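Local coordinates for protein ORF99 (Acidianus Filamentous Virus 1, PDB 3DF6) that is of unknown function but thermo- and acid-stable, and belongs to a viral family related to the anti-CRISPR protein AcrID1, so it may counter host immunity, at residues His4-Leu9 and Met27-Thr32; Leu33-Phe38 and Pro81-Thr86; Lys44-Asn49 and Ser62-Glu67; Ile56-Tyr61 and Lys72-Tyr77. The protein carries 2 engineered substitutions. All coordinates share one frame; numbering follows the deposited sequence. Where two conformers were deposited one is given.

Contact 1: His4-Leu9 and Met27-Thr32; sequences HEFHKL and MKLNTT. Engineered in segment 27-32: Met-27 (natural residue Leu).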
# COMPACT_ATOMS: atom_id res chain seq x y z
N HIS C 4 10.01 -1.47 -14.19
CA HIS C 4 9.82 -0.03 -14.35
C HIS C 4 8.38 0.43 -13.99
O HIS C 4 8.18 1.42 -13.30
CB HIS C 4 10.20 0.40 -15.78
CG HIS C 4 9.77 1.79 -16.13
ND1 HIS C 4 10.44 2.91 -15.69
CD2 HIS C 4 8.73 2.24 -16.88
CE1 HIS C 4 9.83 3.99 -16.15
NE2 HIS C 4 8.79 3.61 -16.87
N GLU C 5 7.39 -0.31 -14.49
CA GLU C 5 5.99 0.01 -14.22
C GLU C 5 5.71 -0.15 -12.74
O GLU C 5 4.96 0.63 -12.17
CB GLU C 5 5.06 -0.88 -15.05
CG GLU C 5 5.13 -0.64 -16.56
CD GLU C 5 4.79 0.80 -16.97
OE1 GLU C 5 4.07 1.50 -16.22
OE2 GLU C 5 5.24 1.22 -18.06
N PHE C 6 6.35 -1.15 -12.13
CA PHE C 6 6.26 -1.40 -10.70
C PHE C 6 6.79 -0.20 -9.90
O PHE C 6 6.11 0.28 -8.97
CB PHE C 6 6.98 -2.72 -10.34
CG PHE C 6 7.01 -3.03 -8.87
CD1 PHE C 6 5.90 -3.58 -8.23
CD2 PHE C 6 8.15 -2.77 -8.10
CE1 PHE C 6 5.93 -3.87 -6.86
CE2 PHE C 6 8.19 -3.08 -6.73
CZ PHE C 6 7.07 -3.60 -6.12
N HIS C 7 7.96 0.34 -10.28
CA HIS C 7 8.51 1.48 -9.55
C HIS C 7 7.69 2.74 -9.75
O HIS C 7 7.51 3.53 -8.81
CB HIS C 7 9.99 1.69 -9.90
CG HIS C 7 10.86 0.51 -9.55
ND1 HIS C 7 12.11 0.31 -10.09
CD2 HIS C 7 10.63 -0.55 -8.74
CE1 HIS C 7 12.62 -0.81 -9.61
NE2 HIS C 7 11.74 -1.35 -8.79
N LYS C 8 7.19 2.93 -10.97
CA LYS C 8 6.23 4.00 -11.26
C LYS C 8 4.98 3.91 -10.37
O LYS C 8 4.49 4.93 -9.89
CB LYS C 8 5.81 3.98 -12.74
CG LYS C 8 6.70 4.81 -13.64
CD LYS C 8 6.23 4.79 -15.11
CE LYS C 8 4.82 5.40 -15.29
NZ LYS C 8 4.31 5.22 -16.67
N LEU C 9 4.44 2.71 -10.18
CA LEU C 9 3.31 2.53 -9.26
C LEU C 9 3.67 2.88 -7.81
O LEU C 9 2.90 3.56 -7.12
CB LEU C 9 2.70 1.11 -9.36
CG LEU C 9 1.54 0.81 -8.39
CD1 LEU C 9 0.46 -0.01 -9.06
CD2 LEU C 9 2.01 0.12 -7.08
N MSE C 27 3.91 -1.04 3.03
CA MSE C 27 4.14 -2.09 2.04
C MSE C 27 5.50 -2.70 2.35
O MSE C 27 6.46 -1.97 2.61
CB MSE C 27 4.19 -1.54 0.63
CG MSE C 27 2.90 -1.01 0.06
SE MSE C 27 3.31 -0.46 -1.76
CE MSE C 27 4.53 1.02 -1.46
N LYS C 28 5.55 -4.02 2.32
CA LYS C 28 6.79 -4.76 2.43
C LYS C 28 7.18 -5.15 1.01
O LYS C 28 6.33 -5.59 0.23
CB LYS C 28 6.60 -5.99 3.31
CG LYS C 28 7.88 -6.77 3.59
CD LYS C 28 7.59 -7.89 4.58
CE LYS C 28 8.88 -8.55 5.08
NZ LYS C 28 9.57 -9.23 3.96
N LEU C 29 8.48 -4.97 0.71
CA LEU C 29 8.99 -5.02 -0.65
C LEU C 29 10.48 -5.33 -0.72
O LEU C 29 11.23 -5.03 0.21
CB LEU C 29 9.06 -3.59 -1.23
CG LEU C 29 7.77 -2.76 -1.25
CD1 LEU C 29 8.08 -1.28 -1.32
CD2 LEU C 29 6.87 -3.25 -2.42
N ASN C 30 10.89 -5.80 -1.92
CA ASN C 30 12.29 -6.17 -2.11
C ASN C 30 12.58 -5.86 -3.56
O ASN C 30 12.60 -6.74 -4.40
CB ASN C 30 12.64 -7.62 -1.78
CG ASN C 30 14.13 -7.89 -1.81
OD1 ASN C 30 14.95 -7.01 -2.07
ND2 ASN C 30 14.49 -9.14 -1.55
N THR C 31 12.77 -4.59 -3.85
CA THR C 31 12.99 -4.16 -5.22
C THR C 31 14.08 -3.08 -5.22
O THR C 31 14.24 -2.34 -4.24
CB THR C 31 11.64 -3.69 -5.88
OG1 THR C 31 11.82 -3.42 -7.28
CG2 THR C 31 11.05 -2.45 -5.16
N THR C 32 14.86 -3.03 -6.30
CA THR C 32 16.01 -2.14 -6.34
C THR C 32 15.78 -0.97 -7.29
O THR C 32 15.61 -1.16 -8.50
CB THR C 32 17.31 -2.90 -6.70
OG1 THR C 32 17.56 -3.89 -5.70
CG2 THR C 32 18.51 -1.94 -6.75
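The rings of Phe-6 and His-7 both meet strand 27-32 with their edges. Thr-31 CG2 comes to the Phe-6 rim near the ring plane, 3.3 Å from CE2, and Leu-29 CD2 reaches the same rim at Phe-6 CZ (3.7 Å). Thr-31 OG1 lies in the plane of the His-7 imidazole, 2.6 Å from NE2, in a short and nearly straight hydrogen bond (167°) in which either atom could be the donor. Threonine suits this place because its two branches serve different neighbours: with OG1 anti to the backbone N (chi1 -173°), CG2 is left to face the phenyl rim, tip to tip. Helix 3-18 thus packs on strand 25-34 of the antiparallel sheet, the short segments running at 117° to each other with their axes 10.1 Å apart. This strand also forms an antiparallel ladder with a strand of the second subunit, which carries the sheet across the interface, and Arg-21 of that subunit packs on Phe-6. The imidazole is held at its other nitrogen too, since ND1 bonds weakly to Glu-37. Its CE1 sits 3.2 Å from Thr-32 O, while the hydroxyl of Thr-32 turns to Thr-86.

Contact 2: Leu33-Phe38 and Pro81-Thr86; sequences LDELEF and PEFKYT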
# COMPACT_ATOMS: atom_id res chain seq x y z
N LEU C 33 15.79 0.23 -6.72
CA LEU C 33 15.54 1.47 -7.42
C LEU C 33 16.82 2.18 -7.81
O LEU C 33 17.74 2.32 -6.99
CB LEU C 33 14.75 2.44 -6.54
CG LEU C 33 13.23 2.34 -6.47
CD1 LEU C 33 12.78 0.98 -5.94
CD2 LEU C 33 12.71 3.46 -5.59
N ASP C 34 16.84 2.66 -9.06
CA ASP C 34 17.82 3.63 -9.55
C ASP C 34 17.70 4.93 -8.71
O ASP C 34 16.64 5.21 -8.16
CB ASP C 34 17.49 3.91 -11.03
CG ASP C 34 18.34 5.00 -11.66
OD1 ASP C 34 19.33 5.47 -11.06
OD2 ASP C 34 18.00 5.39 -12.79
N GLU C 35 18.79 5.69 -8.60
CA GLU C 35 18.77 6.94 -7.85
C GLU C 35 17.63 7.86 -8.29
O GLU C 35 16.95 8.46 -7.45
CB GLU C 35 20.09 7.70 -7.97
CG GLU C 35 20.16 8.92 -7.04
CD GLU C 35 21.46 9.67 -7.16
OE1 GLU C 35 22.34 9.24 -7.93
OE2 GLU C 35 21.61 10.71 -6.49
N LEU C 36 17.44 7.97 -9.61
CA LEU C 36 16.36 8.78 -10.18
C LEU C 36 14.99 8.34 -9.70
O LEU C 36 14.15 9.19 -9.40
CB LEU C 36 16.39 8.75 -11.72
CG LEU C 36 17.57 9.49 -12.33
CD1 LEU C 36 17.80 9.08 -13.79
CD2 LEU C 36 17.42 11.01 -12.20
N GLU C 37 14.77 7.03 -9.64
CA GLU C 37 13.52 6.50 -9.14
C GLU C 37 13.37 6.81 -7.63
O GLU C 37 12.29 7.24 -7.19
CB GLU C 37 13.38 4.99 -9.44
CG GLU C 37 13.69 4.60 -10.95
CD GLU C 37 13.53 3.10 -11.21
OE1 GLU C 37 14.10 2.28 -10.44
OE2 GLU C 37 12.83 2.73 -12.20
N PHE C 38 14.44 6.59 -6.87
CA PHE C 38 14.44 6.85 -5.42
C PHE C 38 14.12 8.31 -5.10
O PHE C 38 13.33 8.60 -4.21
CB PHE C 38 15.76 6.39 -4.79
CG PHE C 38 15.76 6.35 -3.27
CD1 PHE C 38 15.13 5.33 -2.59
CD2 PHE C 38 16.44 7.32 -2.55
CE1 PHE C 38 15.12 5.29 -1.19
CE2 PHE C 38 16.45 7.29 -1.14
CZ PHE C 38 15.78 6.26 -0.46
N PRO C 81 25.86 -0.56 -4.82
CA PRO C 81 26.85 0.14 -5.64
C PRO C 81 26.20 0.72 -6.91
O PRO C 81 25.09 0.31 -7.27
CB PRO C 81 27.88 -0.95 -6.00
CG PRO C 81 27.48 -2.19 -5.24
CD PRO C 81 26.02 -2.03 -4.90
N GLU C 82 26.88 1.65 -7.57
CA GLU C 82 26.33 2.42 -8.70
C GLU C 82 25.04 3.13 -8.29
O GLU C 82 24.12 3.26 -9.10
CB GLU C 82 26.09 1.55 -9.95
CG GLU C 82 27.25 1.50 -10.92
CD GLU C 82 28.21 0.36 -10.63
OE1 GLU C 82 27.76 -0.68 -10.11
OE2 GLU C 82 29.41 0.51 -10.94
N PHE C 83 25.00 3.56 -7.03
CA PHE C 83 23.96 4.45 -6.51
C PHE C 83 22.56 3.87 -6.76
O PHE C 83 21.73 4.49 -7.43
CB PHE C 83 24.10 5.86 -7.13
CG PHE C 83 25.49 6.43 -7.00
CD1 PHE C 83 25.82 7.23 -5.91
CD2 PHE C 83 26.47 6.14 -7.95
CE1 PHE C 83 27.11 7.76 -5.78
CE2 PHE C 83 27.76 6.66 -7.84
CZ PHE C 83 28.08 7.46 -6.74
N LYS C 84 22.34 2.65 -6.25
CA LYS C 84 21.05 1.94 -6.29
C LYS C 84 20.57 1.73 -4.86
O LYS C 84 21.38 1.67 -3.94
CB LYS C 84 21.18 0.57 -6.97
CG LYS C 84 21.85 0.56 -8.34
CD LYS C 84 20.92 0.98 -9.49
CE LYS C 84 21.73 1.01 -10.80
NZ LYS C 84 21.09 1.85 -11.87
N TYR C 85 19.25 1.60 -4.69
CA TYR C 85 18.65 1.53 -3.37
C TYR C 85 17.68 0.37 -3.40
O TYR C 85 16.70 0.39 -4.14
CB TYR C 85 17.92 2.87 -3.04
CG TYR C 85 18.86 4.08 -3.12
CD1 TYR C 85 19.39 4.67 -1.97
CD2 TYR C 85 19.26 4.60 -4.36
CE1 TYR C 85 20.27 5.77 -2.05
CE2 TYR C 85 20.15 5.68 -4.46
CZ TYR C 85 20.65 6.26 -3.30
OH TYR C 85 21.53 7.33 -3.40
N THR C 86 18.00 -0.69 -2.65
CA THR C 86 17.07 -1.80 -2.49
C THR C 86 16.05 -1.45 -1.38
O THR C 86 16.37 -1.47 -0.19
CB THR C 86 17.78 -3.12 -2.16
OG1 THR C 86 18.69 -3.44 -3.21
CG2 THR C 86 16.77 -4.26 -2.03
O HOH W 1 21.52 5.05 -10.04
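Phe-38 and Tyr-85 stack in an offset, parallel-displaced pair, with ring centroids 4.3 Å apart and planes only 6° from parallel. The stack lies where strand 25-34 gives way to helix 35-42 and pairs with strand 84-96. Tyr-85 CB rides off-centre over the phenyl face, 3.7 Å from Phe-38 CD1, and large flat side chains suit this seam because they cover both helix and strand. At the edge of the tyrosine ring, near its plane, lies Leu-33 O, and Glu-35 sets its CB and CG beside Tyr-85 CE2. Two backbone bonds hold the partners together: Leu-33 and Tyr-85 form an antiparallel hydrogen-bonded pair, each donating its N-H to the other's carbonyl. Further out, the helix start is fixed by a capping box. Asp-34, at the N-cap, has CG anti to its backbone N (chi1 174°), and OD1 accepts a weak bond from Leu-36 N at 3.5 Å. In return Asp-34 N donates to Glu-37 OE1 at 3.1 Å, for one of the two conformers of Glu-37. Tyr-77 of strand 69-80 also meets the Phe-38 ring, edge-to-face. Across the turn, Phe-83 takes a left-handed backbone conformation (phi 54°), and its carbonyl O lies 2.7 Å from a water that also sits close to Asp-34 OD1 and can bridge the two, though it has more acceptors in reach than protons.

Contact 3: Lys44-Asn49 and Ser62-Glu67; sequences KPDSSN and SYDASE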
# COMPACT_ATOMS: atom_id res chain seq x y z
N LYS C 44 10.38 16.30 -2.40
CA LYS C 44 11.05 17.36 -1.67
C LYS C 44 10.48 17.46 -0.25
O LYS C 44 9.62 18.30 0.00
CB LYS C 44 10.83 18.69 -2.38
CG LYS C 44 11.22 18.72 -3.86
CD LYS C 44 12.72 18.70 -4.05
CE LYS C 44 13.07 18.80 -5.55
NZ LYS C 44 14.45 19.28 -5.73
N PRO C 45 10.95 16.61 0.68
CA PRO C 45 10.35 16.67 2.01
C PRO C 45 10.70 17.98 2.71
O PRO C 45 11.73 18.60 2.41
CB PRO C 45 10.98 15.50 2.75
CG PRO C 45 11.77 14.74 1.74
CD PRO C 45 12.03 15.62 0.59
N ASP C 46 9.87 18.41 3.64
CA ASP C 46 10.21 19.58 4.45
C ASP C 46 11.21 19.29 5.55
O ASP C 46 11.85 20.20 6.07
CB ASP C 46 8.94 20.18 5.02
CG ASP C 46 8.01 20.62 3.93
OD1 ASP C 46 8.45 21.41 3.05
OD2 ASP C 46 6.87 20.14 3.91
N SER C 47 11.32 18.02 5.91
CA SER C 47 12.25 17.53 6.93
C SER C 47 12.63 16.10 6.64
O SER C 47 11.84 15.37 6.03
CB SER C 47 11.58 17.54 8.31
OG SER C 47 11.64 18.82 8.91
N SER C 48 13.78 15.67 7.15
CA SER C 48 14.19 14.29 7.04
C SER C 48 15.07 13.91 8.20
O SER C 48 15.73 14.76 8.81
CB SER C 48 14.96 14.05 5.71
OG SER C 48 16.27 14.59 5.79
N ASN C 49 15.07 12.61 8.47
CA ASN C 49 15.99 11.99 9.41
C ASN C 49 16.39 10.68 8.77
O ASN C 49 15.60 10.05 8.10
CB ASN C 49 15.32 11.73 10.77
CG ASN C 49 16.30 11.33 11.86
OD1 ASN C 49 17.38 11.93 12.00
ND2 ASN C 49 15.93 10.33 12.66
N SER C 62 9.25 14.07 6.27
CA SER C 62 8.05 14.77 6.71
C SER C 62 7.63 15.81 5.64
O SER C 62 8.49 16.48 5.05
CB SER C 62 8.32 15.43 8.07
OG SER C 62 8.65 14.42 9.03
N TYR C 63 6.32 15.92 5.40
CA TYR C 63 5.77 16.82 4.39
C TYR C 63 4.65 17.62 5.04
O TYR C 63 3.72 17.02 5.60
CB TYR C 63 5.21 16.04 3.17
CG TYR C 63 6.18 15.01 2.57
CD1 TYR C 63 6.87 15.29 1.39
CD2 TYR C 63 6.40 13.78 3.19
CE1 TYR C 63 7.76 14.36 0.83
CE2 TYR C 63 7.29 12.85 2.65
CZ TYR C 63 7.96 13.16 1.47
OH TYR C 63 8.84 12.24 0.92
N ASP C 64 4.74 18.96 5.00
CA ASP C 64 3.68 19.82 5.54
C ASP C 64 2.44 19.60 4.68
O ASP C 64 2.49 19.79 3.48
CB ASP C 64 4.08 21.30 5.48
CG ASP C 64 5.38 21.60 6.19
OD1 ASP C 64 5.72 20.90 7.18
OD2 ASP C 64 6.06 22.57 5.76
N ALA C 65 1.35 19.15 5.25
CA ALA C 65 0.21 18.79 4.40
C ALA C 65 -0.81 19.90 4.32
O ALA C 65 -1.27 20.28 3.24
CB ALA C 65 -0.44 17.50 4.88
N SER C 66 -1.16 20.42 5.48
CA SER C 66 -2.27 21.32 5.63
C SER C 66 -1.96 21.97 6.95
O SER C 66 -0.86 21.74 7.49
CB SER C 66 -3.59 20.56 5.70
OG SER C 66 -3.85 19.89 4.46
N GLU C 67 -2.88 22.77 7.46
CA GLU C 67 -2.53 23.61 8.60
C GLU C 67 -1.88 22.90 9.82
O GLU C 67 -0.77 23.29 10.23
CB GLU C 67 -3.71 24.52 8.99
CG GLU C 67 -5.09 23.89 8.85
CD GLU C 67 -6.20 24.92 8.93
OE1 GLU C 67 -5.94 26.08 9.35
OE2 GLU C 67 -7.35 24.57 8.59
O HOH W 2 6.59 23.05 2.60
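Asp-46 and Ser-47 both face Ser-62, so one strand carries an extra residue: Asp-46 N donates to Ser-62 O at 2.8 Å, Ser-47 N sends a weak second bond to the same oxygen, and Ser-62 N returns one to Ser-47 O. The Asp-46 side chain prolongs this ladder. With its CG beside the backbone N (chi1 -60°), OD2 accepts from Asp-64 N at 2.7 Å in an almost straight bond (177°), doing what a backbone carbonyl would do in a regular strand. The two carboxylates lie stacked, their planes 13° apart and Asp-46 OD2 only 3.2 Å from Asp-64 OD2. Such closeness of like charges would tend to raise the pKa of one of them, a cost that may shrink in acid; a water donating to Asp-46 OD1 (2.5 Å) and Asp-64 OD2 may ease it. Just before the bulge, Pro-45 lays CB over one face of the Tyr-63 ring, toward its rim and 3.9 Å from CE1, a rigid aliphatic ring suited to an aromatic surface. Tyr-63 OH bonds to Ile-42 O, the end of the preceding helix 35-42. Asp-46 and Ser-47 against Ser-62 make a classic beta bulge at the open end of the hairpin of strands 47-53 and 56-64.

Contact 4: Ile56-Tyr61 and Lys72-Tyr77; sequences IFIDEY and KLFVEY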
# COMPACT_ATOMS: atom_id res chain seq x y z
N ILE C 56 21.25 -1.35 7.20
CA ILE C 56 19.97 -0.94 6.65
C ILE C 56 19.65 0.48 7.10
O ILE C 56 19.77 0.81 8.30
CB ILE C 56 18.81 -1.90 7.06
CG1 ILE C 56 19.14 -3.35 6.69
CG2 ILE C 56 17.48 -1.45 6.41
CD1 ILE C 56 18.10 -4.42 7.15
N PHE C 57 19.24 1.33 6.16
CA PHE C 57 18.71 2.65 6.49
C PHE C 57 17.19 2.76 6.59
O PHE C 57 16.44 2.33 5.68
CB PHE C 57 19.13 3.68 5.45
CG PHE C 57 20.58 3.91 5.41
CD1 PHE C 57 21.15 4.99 6.08
CD2 PHE C 57 21.41 3.02 4.74
CE1 PHE C 57 22.50 5.20 6.05
CE2 PHE C 57 22.80 3.24 4.71
CZ PHE C 57 23.34 4.32 5.37
N ILE C 58 16.74 3.40 7.67
CA ILE C 58 15.34 3.81 7.70
C ILE C 58 15.37 5.33 7.71
O ILE C 58 15.89 5.95 8.65
CB ILE C 58 14.54 3.30 8.89
CG1 ILE C 58 14.58 1.77 8.92
CG2 ILE C 58 13.08 3.82 8.76
CD1 ILE C 58 13.90 1.13 10.10
N ASP C 59 14.85 5.92 6.64
CA ASP C 59 14.68 7.36 6.59
C ASP C 59 13.23 7.75 6.86
O ASP C 59 12.30 7.06 6.44
CB ASP C 59 15.08 7.93 5.23
CG ASP C 59 16.57 7.81 4.95
OD1 ASP C 59 17.34 7.25 5.78
OD2 ASP C 59 16.97 8.26 3.87
N GLU C 60 13.07 8.86 7.55
CA GLU C 60 11.77 9.40 7.85
C GLU C 60 11.68 10.77 7.19
O GLU C 60 12.47 11.65 7.50
CB GLU C 60 11.63 9.54 9.36
CG GLU C 60 10.32 10.14 9.81
CD GLU C 60 10.33 10.38 11.32
OE1 GLU C 60 11.12 9.71 12.03
OE2 GLU C 60 9.56 11.23 11.80
N TYR C 61 10.75 10.92 6.27
CA TYR C 61 10.56 12.17 5.53
C TYR C 61 9.23 12.78 5.91
O TYR C 61 8.21 12.11 5.88
CB TYR C 61 10.57 11.90 4.04
CG TYR C 61 11.83 11.19 3.57
CD1 TYR C 61 13.05 11.87 3.47
CD2 TYR C 61 11.79 9.85 3.22
CE1 TYR C 61 14.22 11.20 3.03
CE2 TYR C 61 12.94 9.18 2.77
CZ TYR C 61 14.14 9.86 2.68
OH TYR C 61 15.26 9.19 2.24
N LYS C 72 3.98 11.78 6.99
CA LYS C 72 5.31 11.21 7.22
C LYS C 72 5.49 9.93 6.42
O LYS C 72 4.61 9.06 6.41
CB LYS C 72 5.57 10.92 8.69
CG LYS C 72 5.62 12.20 9.58
CD LYS C 72 5.98 11.77 11.02
CE LYS C 72 6.16 12.96 11.94
NZ LYS C 72 6.19 12.60 13.43
N LEU C 73 6.64 9.84 5.76
CA LEU C 73 7.01 8.70 4.93
C LEU C 73 8.27 8.03 5.47
O LEU C 73 9.31 8.66 5.63
CB LEU C 73 7.25 9.18 3.49
CG LEU C 73 7.45 8.06 2.46
CD1 LEU C 73 6.06 7.40 2.14
CD2 LEU C 73 8.16 8.57 1.22
N PHE C 74 8.17 6.74 5.76
CA PHE C 74 9.33 5.97 6.21
C PHE C 74 9.75 5.03 5.09
O PHE C 74 8.92 4.26 4.60
CB PHE C 74 8.96 5.15 7.45
CG PHE C 74 8.56 5.97 8.62
CD1 PHE C 74 9.50 6.29 9.60
CD2 PHE C 74 7.24 6.42 8.77
CE1 PHE C 74 9.15 7.05 10.71
CE2 PHE C 74 6.87 7.20 9.87
CZ PHE C 74 7.84 7.52 10.85
N VAL C 75 11.02 5.09 4.69
CA VAL C 75 11.55 4.23 3.63
C VAL C 75 12.72 3.45 4.20
O VAL C 75 13.70 4.02 4.66
CB VAL C 75 12.02 5.03 2.37
CG1 VAL C 75 12.48 4.07 1.27
CG2 VAL C 75 10.91 5.93 1.83
N GLU C 76 12.58 2.13 4.22
CA GLU C 76 13.63 1.26 4.68
C GLU C 76 14.39 0.71 3.47
O GLU C 76 13.78 0.14 2.56
CB GLU C 76 13.01 0.10 5.47
CG GLU C 76 14.01 -0.78 6.20
CD GLU C 76 13.38 -2.09 6.70
OE1 GLU C 76 12.20 -2.33 6.41
OE2 GLU C 76 14.07 -2.89 7.37
N TYR C 77 15.71 0.88 3.45
CA TYR C 77 16.49 0.50 2.27
C TYR C 77 17.93 0.09 2.56
O TYR C 77 18.49 0.42 3.63
CB TYR C 77 16.49 1.62 1.21
CG TYR C 77 17.12 2.94 1.66
CD1 TYR C 77 18.47 3.22 1.40
CD2 TYR C 77 16.37 3.89 2.35
CE1 TYR C 77 19.04 4.44 1.81
CE2 TYR C 77 16.91 5.08 2.75
CZ TYR C 77 18.24 5.36 2.48
OH TYR C 77 18.75 6.56 2.90
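Tyr-77 carries CG between its backbone N and carbonyl carbon (chi1 62°), a crowded position that swings the ring across toward strand 56-64, while Asp-59 has CG beside its own backbone N (chi1 -67°). Tyr-77 OH donates to Asp-59 OD2 at 2.6 Å from above the carboxylate plane, and the ring and carboxylate planes stand nearly perpendicular. Tyr-61 OH gives OD2 a second, weak bond at 2.5 Å, and Ser-50 OG meets OD1. Three hydroxyls thus surround a buried acid, which would be expected to stabilise its negative charge. Over one face of the Tyr-77 ring sits Phe-57 CB, 3.7 Å from the centroid, in a CH-pi contact; the two rings themselves are near parallel but slid apart.

Strands 56-64 and 69-80 form a beta hairpin inside the antiparallel sheet, joined here by six backbone hydrogen bonds at the pairs Phe-57/Tyr-77, Asp-59/Val-75 and Tyr-61/Leu-73. The side chains of these pairs share the face covered by helix 35-42, whose Phe-38 reaches Tyr-61, Val-75 and Tyr-77. Val-75 CG2 touches the edge of the Tyr-61 ring at CE2 (3.9 Å), a compact branched residue fitting between large ones.

The opposite face mixes charged and apolar side chains. Glu-60 runs extended beside Phe-74, with Glu-60 CG 3.4 Å from Phe-74 CE1, so that its methylenes run alongside the ring. Glu-60 OE2 lies 4.0 Å from Lys-72 NZ in a long salt bridge; the stronger partner of Lys-72 is Asp-95. Ile-56 CG2 packs on the aliphatic Glu-76 CG at 3.5 Å.

All four contacts reach one antiparallel sheet, ordered 25-34, 84-96, 69-80, 56-64, 47-53. Contact 1 sets helix 3-18 on the edge strand that also pairs with the second subunit, and contact 3 lies at the other edge, their centres about 23 Å apart. Contact 4 sits near the middle, about 14 Å from contact 2 and 13 Å from contact 3. Along the chain contact 1 closes first; contact 2 then spans a loop that holds contacts 3 and 4, whose segments alternate. Phe-38 of contact 2 packs on Tyr-77 and Val-75 of contact 4, so helix 35-42 joins the edge of the sheet to its centre.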